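Local coordinates for protein DegQ (Legionella pneumophila, PDB 4YO1) that probably acts as a periplasmic serine endopeptidase of the HtrA type, here with its catalytic serine replaced and its second PDZ domain removed, at residues A[24-29]-A[150-155]; A[243-248]-A[283-288]; A[295-300]-A[330-335]. The protein carries 1 engineered substitution. One frame throughout, in Å; residues are numbered along the deposited sequence.

Contact 1: residues A[24-29]-A[150-155]; sequences PVLKNA and YVVAIG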
# COMPACT_ATOMS: atom_id res chain seq x y z
N PRO A 24 3.30 4.41 19.70
CA PRO A 24 3.57 3.86 21.04
C PRO A 24 4.25 2.50 20.98
O PRO A 24 5.21 2.21 21.70
CB PRO A 24 2.16 3.66 21.61
CG PRO A 24 1.36 4.69 20.97
CD PRO A 24 1.90 4.85 19.58
N VAL A 25 3.75 1.66 20.10
CA VAL A 25 4.14 0.28 20.09
C VAL A 25 5.36 0.04 19.21
O VAL A 25 6.06 -0.96 19.36
CB VAL A 25 2.96 -0.58 19.66
CG1 VAL A 25 3.36 -2.05 19.52
CG2 VAL A 25 1.81 -0.39 20.61
N LEU A 26 5.62 0.98 18.31
CA LEU A 26 6.80 0.86 17.46
C LEU A 26 8.01 1.36 18.22
O LEU A 26 9.14 0.92 17.98
CB LEU A 26 6.60 1.65 16.17
CG LEU A 26 5.57 1.07 15.21
CD1 LEU A 26 5.72 1.67 13.83
CD2 LEU A 26 5.66 -0.46 15.16
N LYS A 27 7.77 2.30 19.13
CA LYS A 27 8.80 2.81 20.03
C LYS A 27 9.42 1.64 20.77
O LYS A 27 10.64 1.53 20.88
CB LYS A 27 8.20 3.80 21.02
CG LYS A 27 8.80 5.19 20.97
CD LYS A 27 7.84 6.23 21.52
CE LYS A 27 8.47 7.61 21.57
NZ LYS A 27 7.51 8.65 22.04
N ASN A 28 8.56 0.76 21.25
CA ASN A 28 9.00 -0.39 21.99
C ASN A 28 9.69 -1.46 21.14
O ASN A 28 10.64 -2.10 21.57
CB ASN A 28 7.80 -0.97 22.73
CG ASN A 28 7.02 0.09 23.49
OD1 ASN A 28 5.79 0.10 23.49
ND2 ASN A 28 7.74 1.01 24.13
N ALA A 29 9.22 -1.64 19.91
CA ALA A 29 9.85 -2.58 19.00
C ALA A 29 11.23 -2.12 18.56
O ALA A 29 12.17 -2.91 18.58
CB ALA A 29 8.97 -2.81 17.80
N TYR A 150 -3.69 -6.60 11.17
CA TYR A 150 -2.81 -5.52 10.73
C TYR A 150 -1.39 -5.92 11.03
O TYR A 150 -1.13 -6.81 11.82
CB TYR A 150 -3.15 -4.20 11.43
CG TYR A 150 -4.55 -3.72 11.15
CD1 TYR A 150 -4.91 -3.29 9.89
CD2 TYR A 150 -5.52 -3.72 12.14
CE1 TYR A 150 -6.19 -2.86 9.62
CE2 TYR A 150 -6.79 -3.30 11.90
CZ TYR A 150 -7.13 -2.87 10.64
OH TYR A 150 -8.42 -2.45 10.40
N VAL A 151 -0.44 -5.24 10.41
CA VAL A 151 0.92 -5.73 10.37
C VAL A 151 1.88 -4.62 9.94
O VAL A 151 1.55 -3.82 9.06
CB VAL A 151 0.99 -6.95 9.43
CG1 VAL A 151 1.85 -6.68 8.21
CG2 VAL A 151 1.41 -8.18 10.20
N VAL A 152 3.05 -4.56 10.58
CA VAL A 152 4.05 -3.55 10.23
C VAL A 152 5.44 -4.15 10.04
O VAL A 152 5.96 -4.86 10.90
CB VAL A 152 4.09 -2.42 11.27
CG1 VAL A 152 5.45 -1.69 11.24
CG2 VAL A 152 2.95 -1.44 11.03
N ALA A 153 6.04 -3.83 8.89
CA ALA A 153 7.36 -4.33 8.55
C ALA A 153 8.43 -3.30 8.87
O ALA A 153 8.55 -2.29 8.18
CB ALA A 153 7.41 -4.69 7.08
N ILE A 154 9.21 -3.56 9.91
CA ILE A 154 10.25 -2.62 10.34
C ILE A 154 11.63 -3.07 9.90
O ILE A 154 11.89 -4.27 9.75
CB ILE A 154 10.30 -2.49 11.87
CG1 ILE A 154 8.90 -2.49 12.46
CG2 ILE A 154 11.06 -1.24 12.28
CD1 ILE A 154 8.93 -2.68 13.95
N GLY A 155 12.53 -2.11 9.72
CA GLY A 155 13.91 -2.41 9.43
C GLY A 155 14.83 -1.28 9.82
O GLY A 155 14.42 -0.30 10.44
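Leu26 and Ala29, one helical turn apart, set their side chains down on Val152 and Ile154 of a strand in the second barrel of the trypsin-like protease domain. Leu26 does the reaching: its CD2 ends 4.1 Å from Val152 CG1, tip to tip, and 4.1 Å from Ile154 CD1, whose side chain it crosses at a slant. Ile154 swings CG1 to the side of its backbone N (chi1 -39°) and runs on extended, which carries CD1 up to the helix, 3.9 Å from Ala29 CB. The axes of the two segments approach to 10.8 Å at an angle of 38°, too far for backbone contact, so methyl groups bridge the gap. Leu22 and Met30 continue this apolar layer on Val152 and Ile154. Pro24, Lys27 and Asn28 are exposed on the side away from the strand, where Lys27 forms a salt bridge with Glu146 of a second subunit; Leu26 also packs on Gly148 of that subunit. The N-terminal helix packs on both barrel and neighbour. With no polar bond between the two segments, their contact rests on apolar packing, which probably leaves the helix position to fit and its other partners.

Contact 2: residues A[243-248]-A[283-288]; sequences AQQIIK and VSQVNQ. With CD (cadmium ion), chain C.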
# COMPACT_ATOMS: atom_id res chain seq x y z
N ALA A 243 16.38 -21.29 14.57
CA ALA A 243 17.47 -20.62 15.25
C ALA A 243 17.99 -21.51 16.35
O ALA A 243 19.19 -21.56 16.60
CB ALA A 243 17.01 -19.30 15.82
N GLN A 244 17.08 -22.22 17.01
CA GLN A 244 17.45 -23.05 18.14
C GLN A 244 18.28 -24.23 17.70
O GLN A 244 19.21 -24.63 18.40
CB GLN A 244 16.22 -23.56 18.84
CG GLN A 244 15.33 -22.47 19.37
CD GLN A 244 14.22 -23.06 20.18
OE1 GLN A 244 13.03 -22.84 19.91
NE2 GLN A 244 14.59 -23.84 21.18
N GLN A 245 17.93 -24.80 16.55
CA GLN A 245 18.65 -25.93 16.01
C GLN A 245 20.07 -25.47 15.71
O GLN A 245 21.03 -26.16 16.05
CB GLN A 245 17.96 -26.43 14.74
CG GLN A 245 16.58 -27.03 14.97
CD GLN A 245 16.62 -28.43 15.55
OE1 GLN A 245 17.25 -29.33 14.99
NE2 GLN A 245 15.94 -28.63 16.67
N ILE A 246 20.18 -24.30 15.11
CA ILE A 246 21.48 -23.71 14.82
C ILE A 246 22.25 -23.44 16.11
O ILE A 246 23.44 -23.70 16.19
CB ILE A 246 21.32 -22.42 13.97
CG1 ILE A 246 20.93 -22.78 12.54
CG2 ILE A 246 22.57 -21.57 13.98
CD1 ILE A 246 20.39 -21.63 11.73
N ILE A 247 21.55 -22.95 17.13
CA ILE A 247 22.19 -22.65 18.41
C ILE A 247 22.65 -23.93 19.12
O ILE A 247 23.79 -24.00 19.58
CB ILE A 247 21.23 -21.88 19.34
CG1 ILE A 247 20.99 -20.47 18.80
CG2 ILE A 247 21.80 -21.77 20.75
CD1 ILE A 247 19.83 -19.76 19.47
N LYS A 248 21.77 -24.92 19.19
CA LYS A 248 22.08 -26.17 19.88
C LYS A 248 23.02 -27.08 19.09
O LYS A 248 23.86 -27.77 19.68
CB LYS A 248 20.80 -26.91 20.24
CG LYS A 248 21.03 -28.28 20.82
CD LYS A 248 19.77 -28.88 21.41
CE LYS A 248 20.08 -30.23 22.03
NZ LYS A 248 19.02 -30.72 22.96
N VAL A 283 16.32 -37.70 15.38
CA VAL A 283 15.25 -36.72 15.15
C VAL A 283 15.23 -35.64 16.22
O VAL A 283 14.82 -35.86 17.36
CB VAL A 283 13.86 -37.35 14.96
CG1 VAL A 283 13.79 -38.07 13.65
CG2 VAL A 283 13.59 -38.31 16.04
N SER A 284 15.69 -34.45 15.84
CA SER A 284 15.91 -33.37 16.79
C SER A 284 14.64 -32.58 17.12
O SER A 284 14.63 -31.76 18.05
CB SER A 284 16.99 -32.43 16.25
OG SER A 284 16.70 -32.04 14.92
N GLN A 285 13.57 -32.83 16.36
CA GLN A 285 12.27 -32.19 16.58
C GLN A 285 11.19 -32.71 15.62
O GLN A 285 11.41 -32.78 14.41
CB GLN A 285 12.35 -30.67 16.46
CG GLN A 285 10.99 -30.03 16.65
CD GLN A 285 11.00 -28.53 16.65
OE1 GLN A 285 12.04 -27.89 16.53
NE2 GLN A 285 9.82 -27.94 16.79
N VAL A 286 10.03 -33.06 16.17
CA VAL A 286 8.89 -33.41 15.35
C VAL A 286 7.76 -32.40 15.50
O VAL A 286 7.17 -32.27 16.57
CB VAL A 286 8.34 -34.78 15.72
CG1 VAL A 286 7.20 -35.15 14.79
CG2 VAL A 286 9.43 -35.81 15.66
N ASN A 287 7.47 -31.67 14.43
CA ASN A 287 6.42 -30.66 14.47
C ASN A 287 5.03 -31.27 14.60
O ASN A 287 4.71 -32.29 13.99
CB ASN A 287 6.54 -29.72 13.27
CG ASN A 287 7.80 -28.89 13.32
OD1 ASN A 287 8.76 -29.23 14.02
ND2 ASN A 287 7.82 -27.78 12.59
N GLN A 288 4.22 -30.64 15.45
CA GLN A 288 2.94 -31.22 15.84
C GLN A 288 1.95 -31.35 14.69
O GLN A 288 1.86 -30.47 13.83
CB GLN A 288 2.35 -30.48 17.06
CG GLN A 288 2.04 -28.99 16.85
CD GLN A 288 3.24 -28.06 17.05
OE1 GLN A 288 3.05 -26.87 17.30
NE2 GLN A 288 4.45 -28.57 16.98
CD CD C . 2.51 -24.36 16.89
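Ser284 OG donates a hydrogen bond to Gln245 OE1 at 2.8 Å, the one hydrogen bond between helix segment 243-248 and strand segment 283-288. The hydroxyl meets the amide oxygen at a C=O...O angle of 129° and stands 24° out of the carbonyl plane; the same proton is at best shared weakly with Phe260 O. Gln245 leaves the helix with CG beside its backbone N and then bends at chi2 (-77°), bringing the amide across to the strand. OE1 comes up against the serine, its distance to Ser284 CB being 3.4 Å, while NE2 lies 3.7 Å from Ser284 O and 4.0 Å from Gln285 OE1, both loose approaches. Ser284 and Gln285 both face Phe260 on strand 259-263, a classic beta bulge, and both backbones bond to that residue. The bulge lies in the sheet of the PDZ domain, whereas the helix follows the last strand of the second protease barrel, so the amide and hydroxyl join the two domains. Gln285 projects its CG opposite the backbone N (chi1 179°) as an extended arm that touches Asp241 farther back on the helix, and Ser284 touches Phe249 ahead. Beyond the strand end, and far from the helix, Gln288 binds a cadmium ion through OE1 at 2.6 Å; Asp143 of the protease domain supplies another ligand to the same ion.

Contact 3: residues A[295-300]-A[330-335]; sequences AGLKSG and AKIKIL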
# COMPACT_ATOMS: atom_id res chain seq x y z
N ALA A 295 2.42 -40.39 11.94
CA ALA A 295 2.93 -41.70 11.59
C ALA A 295 3.53 -42.32 12.83
O ALA A 295 3.97 -43.46 12.82
CB ALA A 295 3.96 -41.59 10.51
N GLY A 296 3.56 -41.53 13.91
CA GLY A 296 4.00 -42.01 15.20
C GLY A 296 5.45 -41.70 15.58
O GLY A 296 5.95 -42.19 16.59
N LEU A 297 6.12 -40.88 14.78
CA LEU A 297 7.53 -40.63 15.04
C LEU A 297 7.75 -39.51 16.05
O LEU A 297 7.35 -38.37 15.83
CB LEU A 297 8.29 -40.34 13.75
CG LEU A 297 9.79 -40.63 13.82
CD1 LEU A 297 10.33 -41.07 12.48
CD2 LEU A 297 10.55 -39.41 14.31
N LYS A 298 8.42 -39.83 17.15
CA LYS A 298 8.69 -38.85 18.19
C LYS A 298 10.11 -38.33 18.10
O LYS A 298 10.98 -38.97 17.52
CB LYS A 298 8.43 -39.46 19.58
CG LYS A 298 6.98 -39.86 19.80
CD LYS A 298 6.67 -40.13 21.27
CE LYS A 298 5.19 -40.48 21.45
NZ LYS A 298 4.80 -40.76 22.87
N SER A 299 10.35 -37.14 18.65
CA SER A 299 11.68 -36.59 18.76
C SER A 299 12.53 -37.47 19.66
O SER A 299 12.01 -38.10 20.58
CB SER A 299 11.64 -35.18 19.36
OG SER A 299 10.81 -34.32 18.59
N GLY A 300 13.84 -37.50 19.39
CA GLY A 300 14.75 -38.30 20.18
C GLY A 300 14.87 -39.71 19.62
O GLY A 300 15.68 -40.51 20.10
N ALA A 330 6.22 -45.40 3.05
CA ALA A 330 7.64 -45.54 3.34
C ALA A 330 7.86 -46.22 4.69
O ALA A 330 7.44 -45.71 5.73
CB ALA A 330 8.33 -44.19 3.30
N LYS A 331 8.50 -47.38 4.67
CA LYS A 331 8.80 -48.13 5.89
C LYS A 331 10.13 -47.68 6.49
O LYS A 331 11.19 -47.96 5.94
CB LYS A 331 8.86 -49.63 5.61
CG LYS A 331 7.51 -50.32 5.57
CD LYS A 331 7.67 -51.84 5.46
CE LYS A 331 6.35 -52.56 5.72
NZ LYS A 331 5.87 -52.36 7.12
N ILE A 332 10.07 -46.98 7.61
CA ILE A 332 11.29 -46.47 8.22
C ILE A 332 11.60 -47.07 9.59
O ILE A 332 10.90 -46.83 10.57
CB ILE A 332 11.32 -44.92 8.24
CG1 ILE A 332 10.23 -44.35 9.14
CG2 ILE A 332 11.12 -44.37 6.85
CD1 ILE A 332 10.24 -42.85 9.18
N LYS A 333 12.65 -47.88 9.63
CA LYS A 333 13.14 -48.40 10.89
C LYS A 333 13.62 -47.25 11.76
O LYS A 333 14.37 -46.38 11.32
CB LYS A 333 14.28 -49.39 10.65
CG LYS A 333 13.85 -50.85 10.54
CD LYS A 333 15.06 -51.76 10.32
CE LYS A 333 14.70 -53.23 10.45
NZ LYS A 333 15.89 -54.12 10.39
N ILE A 334 13.16 -47.25 13.01
CA ILE A 334 13.62 -46.28 13.99
C ILE A 334 14.11 -47.04 15.20
O ILE A 334 14.01 -48.27 15.25
CB ILE A 334 12.50 -45.33 14.44
CG1 ILE A 334 11.51 -46.07 15.34
CG2 ILE A 334 11.80 -44.72 13.23
CD1 ILE A 334 10.36 -45.22 15.82
N LEU A 335 14.63 -46.32 16.18
CA LEU A 335 15.13 -46.96 17.38
C LEU A 335 14.92 -46.02 18.56
O LEU A 335 15.74 -45.16 18.85
CB LEU A 335 16.61 -47.32 17.21
CG LEU A 335 17.05 -48.63 17.87
CD1 LEU A 335 18.45 -49.01 17.43
CD2 LEU A 335 17.02 -48.50 19.36
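Segment 295-300 has no regular secondary structure and passes the strand segment 330-335 at a distance, its nearest CA atoms, those of Leu297 and Ile334, being 8.4 Å apart. Gly296 ends the preceding helix 291-294 in a Schellman motif: its positive phi (98°) turns the chain out of the last helical turn and delivers Leu297 facing the strand. Gly300 takes a second positive phi (89°) just before the chain enters strand 302-306. No hydrogen bond joins the two segments, and the contact is carried by three apolar side chains. Leu297 holds CG roughly opposite its backbone N (chi1 -156°), and from there its CD1 branch makes both contacts, lying 3.8 Å from Ile332 CD1 and 4.0 Å from Ile334 CG2. The two isoleucines are met differently. Ile332 presents the end of its long branch, its side chain standing at about a right angle to that of Leu297, whereas Ile334 offers its short branch and slides past the leucine in the opposite direction. Both belong to strand 329-336 of the PDZ domain, a small curled antiparallel sheet with helices packed against it, and they point inward while Lys333 between them and Lys331 before them are exposed. Leu343 on strand 339-346 and Val283 and Val286 on strand 281-286 also pack on Leu297, which therefore sits in the hydrophobic core of the domain. The flank of the loop is tied by polar bonds: Gly296 O accepts one from Arg336 NH2, and Lys298 N donates one to Asp301 OD2.

Contacts 1 and 3 are buried and wholly apolar, each within a single domain: contact 1 seats the N-terminal helix on the second protease barrel, contact 3 fills the interior of the PDZ domain. They lie on opposite sides of the chain's centre, their own centres about 42 Å apart. Contact 2, nearer the middle and only partly buried, spans the two domains and relies on a side-chain hydrogen bond instead. Contacts 2 and 3 share the PDZ sheet and touch directly: Gly300 N lies 2.8 Å from Val283 O, and Ser299 OG 2.8 Å from Val286 N, both probable hydrogen bonds. Contact 1 touches neither, but alone meets another subunit.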